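Local coordinates for protein tumor necrosis factor receptor superfamily member 16 (Rattus norvegicus, PDB 1SG1) that serves as a low-affinity receptor for nerve growth factor and other neurotrophins, probably binding them through its elongated extracellular run of cysteine-rich repeats, at residues Y86-E89 against C94-C97; C4-Y9 against V49-P54; E23-P28 against N32-E37. All blocks are in the same frame, centred on the assembly; numbering follows the deposited sequence.

Interaction 1. Residues Y86-E89 against C94-C97; sequences YQDE and CEAC
Y86 and E95 face each other as a hydrogen-bonded pair in a short antiparallel hairpin. Y86 N donates to E95 O at 2.9 Å, and E95 N returns a bond to Y86 O at 2.9 Å. Both are nearly straight. The CA of C94 adds a C-H...O contact to the same Y86 O. The tight part lies over this pair. Y86 places CG between its own N and carbonyl carbon (chi1 74°), which lays the ring beside the partner strand. Ring atom CE2 comes to 3.4 Å from E95 CB, and A96 O sits at the ring edge, 3.7 Å from CE2. The ring also touches C110 and N115. Without the ring, as with an alanine here, E95 CB would probably lose its cover and a gap would open beside C110. The looser side is toward the turn. There the two carboxylates, like charges, come near without touching, D88 OD2 to E95 OE2 4.3 Å. D88 OD1 takes the backbone N of T91, and E95 OE1 has a weak hydrogen bond to H93 ND1. The backbone bonds join the two strands, and disulfides from C94, on the other face, to C81 and from C97 to C110 tie the hairpin into the cysteine-rich region. Backbone and ring set the pairing, while the two acidic ends, if both charged, are likely to be mildly repulsive.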
loop_
_atom_site.group_PDB
_atom_site.type_symbol
_atom_site.label_atom_id
_atom_site.label_comp_id
_atom_site.label_asym_id
_atom_site.label_seq_id
_atom_site.Cartn_x
_atom_site.Cartn_y
_atom_site.Cartn_z
ATOM N N TYR C 86 7.218 -8.240 13.485
ATOM C CA TYR C 86 6.709 -9.341 12.669
ATOM C C TYR C 86 5.848 -10.205 13.601
ATOM O O TYR C 86 5.995 -10.137 14.799
ATOM C CB TYR C 86 7.868 -10.171 12.097
ATOM C CG TYR C 86 8.561 -11.055 13.107
ATOM C CD1 TYR C 86 8.308 -12.425 13.153
ATOM C CD2 TYR C 86 9.456 -10.520 14.031
ATOM C CE1 TYR C 86 8.933 -13.245 14.094
ATOM C CE2 TYR C 86 10.082 -11.325 14.977
ATOM C CZ TYR C 86 9.823 -12.689 15.005
ATOM O OH TYR C 86 10.468 -13.490 15.925
ATOM N N GLN C 87 4.960 -11.020 13.047
ATOM C CA GLN C 87 4.100 -11.868 13.858
ATOM C C GLN C 87 4.690 -13.239 14.112
ATOM O O GLN C 87 5.043 -13.949 13.179
ATOM C CB GLN C 87 2.727 -12.016 13.191
ATOM C CG GLN C 87 1.819 -13.077 13.814
ATOM C CD GLN C 87 0.329 -12.795 13.598
ATOM O OE1 GLN C 87 -0.118 -12.555 12.472
ATOM N NE2 GLN C 87 -0.445 -12.833 14.684
ATOM N N ASP C 88 4.800 -13.601 15.386
ATOM C CA ASP C 88 5.323 -14.909 15.758
ATOM C C ASP C 88 4.209 -15.927 15.488
ATOM O O ASP C 88 3.089 -15.789 15.986
ATOM C CB ASP C 88 5.728 -14.909 17.235
ATOM C CG ASP C 88 6.285 -16.242 17.688
ATOM O OD1 ASP C 88 5.524 -17.229 17.686
ATOM O OD2 ASP C 88 7.478 -16.304 18.045
ATOM N N GLU C 89 4.538 -16.935 14.684
ATOM C CA GLU C 89 3.619 -17.991 14.259
ATOM C C GLU C 89 2.728 -18.709 15.268
ATOM O O GLU C 89 1.511 -18.752 15.102
ATOM C CB GLU C 89 4.393 -19.052 13.473
ATOM C CG GLU C 89 4.471 -18.770 11.987
ATOM C CD GLU C 89 3.094 -18.624 11.360
ATOM O OE1 GLU C 89 2.271 -19.558 11.504
ATOM O OE2 GLU C 89 2.834 -17.575 10.724
ATOM N N CYS C 94 3.269 -9.953 18.277
ATOM C CA CYS C 94 4.207 -9.181 17.481
ATOM C C CYS C 94 5.520 -9.061 18.223
ATOM O O CYS C 94 5.571 -8.601 19.364
ATOM C CB CYS C 94 3.683 -7.781 17.185
ATOM S SG CYS C 94 2.197 -7.713 16.151
ATOM N N GLU C 95 6.579 -9.488 17.547
ATOM C CA GLU C 95 7.939 -9.465 18.072
ATOM C C GLU C 95 8.760 -8.474 17.242
ATOM O O GLU C 95 8.559 -8.354 16.039
ATOM C CB GLU C 95 8.544 -10.872 17.977
ATOM C CG GLU C 95 9.007 -11.469 19.306
ATOM C CD GLU C 95 7.886 -11.643 20.309
ATOM O OE1 GLU C 95 7.413 -10.623 20.850
ATOM O OE2 GLU C 95 7.471 -12.797 20.555
ATOM N N ALA C 96 9.663 -7.743 17.877
ATOM C CA ALA C 96 10.473 -6.793 17.129
ATOM C C ALA C 96 11.379 -7.555 16.173
ATOM O O ALA C 96 11.941 -8.588 16.536
ATOM C CB ALA C 96 11.304 -5.939 18.065
ATOM N N CYS C 97 11.490 -7.044 14.948
ATOM C CA CYS C 97 12.328 -7.647 13.925
ATOM C C CYS C 97 13.763 -7.828 14.426
ATOM O O CYS C 97 14.244 -7.056 15.249
ATOM C CB CYS C 97 12.369 -6.746 12.691
ATOM S SG CYS C 97 10.828 -6.568 11.742
#

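Interaction 2. Residues C4-Y9 against V49-P54; sequences CSTGLY and VSATEP
T6 and A51 meet with no hydrogen bond between their segments, and neither segment has regular secondary structure. Two loops 40 residues apart touch through a few carbon atoms. The closest approach is methyl to methyl, T6 CG2 to A51 CB at 3.5 Å. T6 holds CG2 anti to its backbone N and OG1 anti to its carbonyl carbon (chi1 -58°). This splits the side chain by chemistry. The methyl goes to A51, and the hydroxyl is hydrogen-bonded to the backbone O of C16. L8 supplies the second touch. Its CD1 lies 3.8 Å from A51 O and 4.2 Å from T52 CB. The side chains of L8 and T52 cross at about a right angle, so they meet over a small area.

Each loop is shaped by its own bonds. C4 to G7 form a type I beta turn, closed by G7 N to C4 O at 3.1 Å. G7, the last residue of the turn, has a positive phi (69°), which by itself favours glycine. In the other loop S50 OG accepts from T52 N at 3.2 Å, which makes an ST turn. E53 N adds a weak bond to the same oxygen. This turn carries A51 and T52, the two residues that L8 meets.

Residues C15 to C19 link the two loops. L8 pairs through its backbone with C16, and S50 with C19. A51 also packs on A18, and C4 is joined to C15 by a disulfide. The contact thus brings the loop 4-9 against the loop 49-54, which lies in a cysteine-rich region. Such a small apolar touch has little directional hold of its own. The position of each loop probably depends more on its turns, the disulfide and the backbone bonds to C16 and C19.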
loop_
_atom_site.group_PDB
_atom_site.type_symbol
_atom_site.label_atom_id
_atom_site.label_comp_id
_atom_site.label_asym_id
_atom_site.label_seq_id
_atom_site.Cartn_x
_atom_site.Cartn_y
_atom_site.Cartn_z
ATOM N N CYS C 4 -36.384 -21.839 -2.402
ATOM C CA CYS C 4 -36.086 -20.944 -1.301
ATOM C C CYS C 4 -34.586 -20.825 -1.117
ATOM O O CYS C 4 -34.005 -21.551 -0.319
ATOM C CB CYS C 4 -36.708 -21.473 -0.010
ATOM S SG CYS C 4 -36.474 -20.353 1.396
ATOM N N SER C 5 -33.964 -19.904 -1.848
ATOM C CA SER C 5 -32.521 -19.704 -1.764
ATOM C C SER C 5 -32.047 -19.339 -0.362
ATOM O O SER C 5 -30.875 -19.065 -0.161
ATOM C CB SER C 5 -32.080 -18.611 -2.741
ATOM O OG SER C 5 -32.559 -17.343 -2.333
ATOM N N THR C 6 -32.957 -19.355 0.604
ATOM C CA THR C 6 -32.638 -19.011 1.984
ATOM C C THR C 6 -32.782 -20.155 2.977
ATOM O O THR C 6 -32.105 -20.178 3.995
ATOM C CB THR C 6 -33.538 -17.878 2.468
ATOM O OG1 THR C 6 -33.378 -16.751 1.603
ATOM C CG2 THR C 6 -33.194 -17.490 3.900
ATOM N N GLY C 7 -33.677 -21.092 2.684
ATOM C CA GLY C 7 -33.889 -22.205 3.589
ATOM C C GLY C 7 -34.539 -21.747 4.882
ATOM O O GLY C 7 -34.528 -22.454 5.883
ATOM N N LEU C 8 -35.103 -20.543 4.850
ATOM C CA LEU C 8 -35.771 -19.946 6.007
ATOM C C LEU C 8 -37.154 -19.462 5.622
ATOM O O LEU C 8 -37.353 -18.852 4.575
ATOM C CB LEU C 8 -34.946 -18.792 6.575
ATOM C CG LEU C 8 -33.833 -19.257 7.516
ATOM C CD1 LEU C 8 -32.911 -18.092 7.866
ATOM C CD2 LEU C 8 -34.462 -19.864 8.770
ATOM N N TYR C 9 -38.119 -19.739 6.484
ATOM C CA TYR C 9 -39.491 -19.373 6.185
ATOM C C TYR C 9 -40.143 -18.490 7.208
ATOM O O TYR C 9 -39.833 -18.538 8.398
ATOM C CB TYR C 9 -40.305 -20.647 5.996
ATOM C CG TYR C 9 -39.764 -21.487 4.875
ATOM C CD1 TYR C 9 -40.147 -21.248 3.553
ATOM C CD2 TYR C 9 -38.818 -22.482 5.121
ATOM C CE1 TYR C 9 -39.598 -21.979 2.507
ATOM C CE2 TYR C 9 -38.265 -23.217 4.087
ATOM C CZ TYR C 9 -38.657 -22.963 2.784
ATOM O OH TYR C 9 -38.119 -23.693 1.760
ATOM N N VAL C 49 -24.281 -12.617 1.832
ATOM C CA VAL C 49 -25.676 -12.413 1.450
ATOM C C VAL C 49 -26.412 -13.478 2.235
ATOM O O VAL C 49 -26.574 -14.603 1.786
ATOM C CB VAL C 49 -25.914 -12.606 -0.066
ATOM C CG1 VAL C 49 -25.308 -11.451 -0.836
ATOM C CG2 VAL C 49 -25.295 -13.909 -0.540
ATOM N N SER C 50 -26.838 -13.092 3.432
ATOM C CA SER C 50 -27.497 -13.968 4.370
ATOM C C SER C 50 -28.770 -13.347 4.945
ATOM O O SER C 50 -28.867 -12.130 5.102
ATOM C CB SER C 50 -26.499 -14.275 5.486
ATOM O OG SER C 50 -27.068 -15.040 6.516
ATOM N N ALA C 51 -29.744 -14.203 5.257
ATOM C CA ALA C 51 -31.007 -13.771 5.834
ATOM C C ALA C 51 -31.031 -14.165 7.302
ATOM O O ALA C 51 -32.090 -14.393 7.872
ATOM C CB ALA C 51 -32.170 -14.417 5.105
ATOM N N THR C 52 -29.855 -14.236 7.911
ATOM C CA THR C 52 -29.740 -14.605 9.313
ATOM C C THR C 52 -28.540 -13.919 9.974
ATOM O O THR C 52 -28.371 -13.973 11.200
ATOM C CB THR C 52 -29.584 -16.131 9.457
ATOM O OG1 THR C 52 -29.160 -16.452 10.788
ATOM C CG2 THR C 52 -28.572 -16.655 8.455
ATOM N N GLU C 53 -27.720 -13.262 9.157
ATOM C CA GLU C 53 -26.527 -12.582 9.649
ATOM C C GLU C 53 -26.623 -11.063 9.705
ATOM O O GLU C 53 -26.915 -10.412 8.705
ATOM C CB GLU C 53 -25.332 -12.986 8.795
ATOM C CG GLU C 53 -24.982 -14.432 8.964
ATOM C CD GLU C 53 -24.529 -14.727 10.373
ATOM O OE1 GLU C 53 -23.389 -14.338 10.712
ATOM O OE2 GLU C 53 -25.313 -15.329 11.142
ATOM N N PRO C 54 -26.355 -10.481 10.888
ATOM C CA PRO C 54 -26.391 -9.037 11.149
ATOM C C PRO C 54 -25.042 -8.420 10.790
ATOM O O PRO C 54 -24.091 -9.146 10.534
ATOM C CB PRO C 54 -26.631 -8.988 12.643
ATOM C CG PRO C 54 -25.714 -10.096 13.112
ATOM C CD PRO C 54 -26.007 -11.216 12.121
#

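Interaction 3. Residues E23-P28 against N32-E37; sequences EGVAQP and NQTVCE
G24 and E37 satisfy each other's backbone in an antiparallel hydrogen-bonded pair. G24 N donates to E37 O at 3.0 Å, and E37 N donates to G24 O at 3.1 Å. Both donors are tilted nearly 30° from the carbonyl plane of their acceptor. G24 O also receives a C-H...O contact from C36 CA at 3.2 Å.

Further along, the pairing slips by one residue. A26 and Q27 both face V35, which is a classic beta bulge. V35 O takes A26 N in the carbonyl plane; the modelled 2.5 Å between these two atoms is implausibly short, so the exact length is doubtful. Q27 N adds a longer, weak bond of less certain placing. V35 N gives a weak bond back to Q27 O at 3.4 Å. One carbonyl thus serves two donors. A26 CB rests on V35 CG2 at 3.5 Å. V35 sets CG2 anti to its backbone N, which aims that branch at A26.

Outside bonds deal with other polar groups. The E23 side chain runs beside the backbone of E37, with CG 3.9 Å from E37 O. E23 OE1 is hydrogen-bonded to N20 ND2, and E23 O takes S46 OG. T34 OG1 is bonded to K17 O, and Q33 OE1 to K17 N. V25, on the same face as C36, packs on C19, and T34 touches it too. Main-chain bonds therefore do most of the holding, firm at G24 and E37 and weaker past the bulge; the C36-C19 disulfide, between the firm pair and the bulge, ties the hairpin to the neighbouring loop.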
loop_
_atom_site.group_PDB
_atom_site.type_symbol
_atom_site.label_atom_id
_atom_site.label_comp_id
_atom_site.label_asym_id
_atom_site.label_seq_id
_atom_site.Cartn_x
_atom_site.Cartn_y
_atom_site.Cartn_z
ATOM N N GLU C 23 -25.133 -5.224 3.776
ATOM C CA GLU C 23 -26.320 -5.001 4.600
ATOM C C GLU C 23 -26.483 -6.141 5.589
ATOM O O GLU C 23 -26.303 -7.299 5.236
ATOM C CB GLU C 23 -27.588 -4.896 3.736
ATOM C CG GLU C 23 -27.914 -3.481 3.262
ATOM C CD GLU C 23 -29.359 -3.325 2.790
ATOM O OE1 GLU C 23 -29.759 -4.030 1.835
ATOM O OE2 GLU C 23 -30.096 -2.494 3.377
ATOM N N GLY C 24 -26.809 -5.803 6.832
ATOM C CA GLY C 24 -27.010 -6.812 7.851
ATOM C C GLY C 24 -28.487 -6.992 8.171
ATOM O O GLY C 24 -29.345 -6.312 7.604
ATOM N N VAL C 25 -28.792 -7.914 9.083
ATOM C CA VAL C 25 -30.171 -8.175 9.480
ATOM C C VAL C 25 -30.561 -7.377 10.734
ATOM O O VAL C 25 -30.080 -7.654 11.833
ATOM C CB VAL C 25 -30.391 -9.680 9.760
ATOM C CG1 VAL C 25 -31.826 -9.933 10.193
ATOM C CG2 VAL C 25 -30.070 -10.480 8.523
ATOM N N ALA C 26 -31.431 -6.386 10.560
ATOM C CA ALA C 26 -31.881 -5.570 11.675
ATOM C C ALA C 26 -32.683 -6.451 12.632
ATOM O O ALA C 26 -32.386 -6.532 13.827
ATOM C CB ALA C 26 -32.735 -4.422 11.167
ATOM N N GLN C 27 -33.691 -7.132 12.099
ATOM C CA GLN C 27 -34.531 -8.002 12.911
ATOM C C GLN C 27 -34.867 -9.297 12.168
ATOM O O GLN C 27 -35.409 -9.270 11.062
ATOM C CB GLN C 27 -35.803 -7.256 13.312
ATOM C CG GLN C 27 -36.819 -8.076 14.080
ATOM C CD GLN C 27 -38.093 -7.300 14.311
ATOM O OE1 GLN C 27 -38.125 -6.352 15.101
ATOM N NE2 GLN C 27 -39.151 -7.686 13.607
ATOM N N PRO C 28 -34.553 -10.447 12.785
ATOM C CA PRO C 28 -34.775 -11.794 12.248
ATOM C C PRO C 28 -36.189 -12.118 11.806
ATOM O O PRO C 28 -37.155 -11.876 12.535
ATOM C CB PRO C 28 -34.296 -12.703 13.380
ATOM C CG PRO C 28 -34.549 -11.886 14.599
ATOM C CD PRO C 28 -34.096 -10.517 14.185
ATOM N N ASN C 32 -42.723 -11.853 10.492
ATOM C CA ASN C 32 -42.660 -11.098 9.244
ATOM C C ASN C 32 -41.435 -11.434 8.375
ATOM O O ASN C 32 -40.563 -12.205 8.769
ATOM C CB ASN C 32 -42.698 -9.591 9.568
ATOM C CG ASN C 32 -43.816 -9.222 10.560
ATOM O OD1 ASN C 32 -44.935 -8.888 10.165
ATOM N ND2 ASN C 32 -43.509 -9.292 11.853
ATOM N N GLN C 33 -41.397 -10.829 7.191
ATOM C CA GLN C 33 -40.346 -11.022 6.184
ATOM C C GLN C 33 -38.876 -11.122 6.600
ATOM O O GLN C 33 -38.338 -12.220 6.689
ATOM C CB GLN C 33 -40.460 -9.936 5.112
ATOM C CG GLN C 33 -41.007 -10.412 3.777
ATOM C CD GLN C 33 -40.248 -11.605 3.220
ATOM O OE1 GLN C 33 -39.043 -11.754 3.442
ATOM N NE2 GLN C 33 -40.950 -12.459 2.477
ATOM N N THR C 34 -38.233 -9.967 6.777
ATOM C CA THR C 34 -36.821 -9.820 7.169
ATOM C C THR C 34 -36.511 -8.345 7.053
ATOM O O THR C 34 -36.823 -7.731 6.029
ATOM C CB THR C 34 -35.817 -10.472 6.202
ATOM O OG1 THR C 34 -36.018 -11.881 6.159
ATOM C CG2 THR C 34 -34.385 -10.198 6.666
ATOM N N VAL C 35 -35.886 -7.773 8.073
ATOM C CA VAL C 35 -35.530 -6.367 8.001
ATOM C C VAL C 35 -34.010 -6.180 7.921
ATOM O O VAL C 35 -33.265 -6.514 8.845
ATOM C CB VAL C 35 -36.154 -5.566 9.178
ATOM C CG1 VAL C 35 -35.901 -6.270 10.465
ATOM C CG2 VAL C 35 -35.605 -4.144 9.213
ATOM N N CYS C 36 -33.574 -5.659 6.776
ATOM C CA CYS C 36 -32.163 -5.399 6.496
ATOM C C CYS C 36 -31.828 -3.912 6.518
ATOM O O CYS C 36 -32.540 -3.094 5.931
ATOM C CB CYS C 36 -31.798 -5.914 5.103
ATOM S SG CYS C 36 -32.173 -7.662 4.771
ATOM N N GLU C 37 -30.759 -3.564 7.180
ATOM C CA GLU C 37 -30.310 -2.183 7.139
ATOM C C GLU C 37 -28.819 -2.197 6.793
ATOM O O GLU C 37 -28.094 -3.109 7.176
ATOM C CB GLU C 37 -30.549 -1.472 8.475
ATOM C CG GLU C 37 -29.531 -1.781 9.557
ATOM C CD GLU C 37 -29.721 -0.924 10.801
ATOM O OE1 GLU C 37 -30.639 -1.212 11.602
ATOM O OE2 GLU C 37 -28.952 0.049 10.972
#

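Interactions 2 and 3 sit together near the start of the chain, with centres about 10 Å apart. Interaction 1 lies about 40 Å from the centres of both and does not touch either. Along the chain, C4-Y9 comes first, then the 23-27 and 35-38 hairpin of interaction 3, then V49-P54. Hairpin 85-87 and 94-96 of interaction 1 follows. Interactions 2 and 3 share a direct seam: V25 CG2 packs at 3.2 Å from E53 O, and T52 and P54 also lie against V25. Two antiparallel hairpins in different parts of the chain fit an elongated receptor built from successive disulfide-linked units.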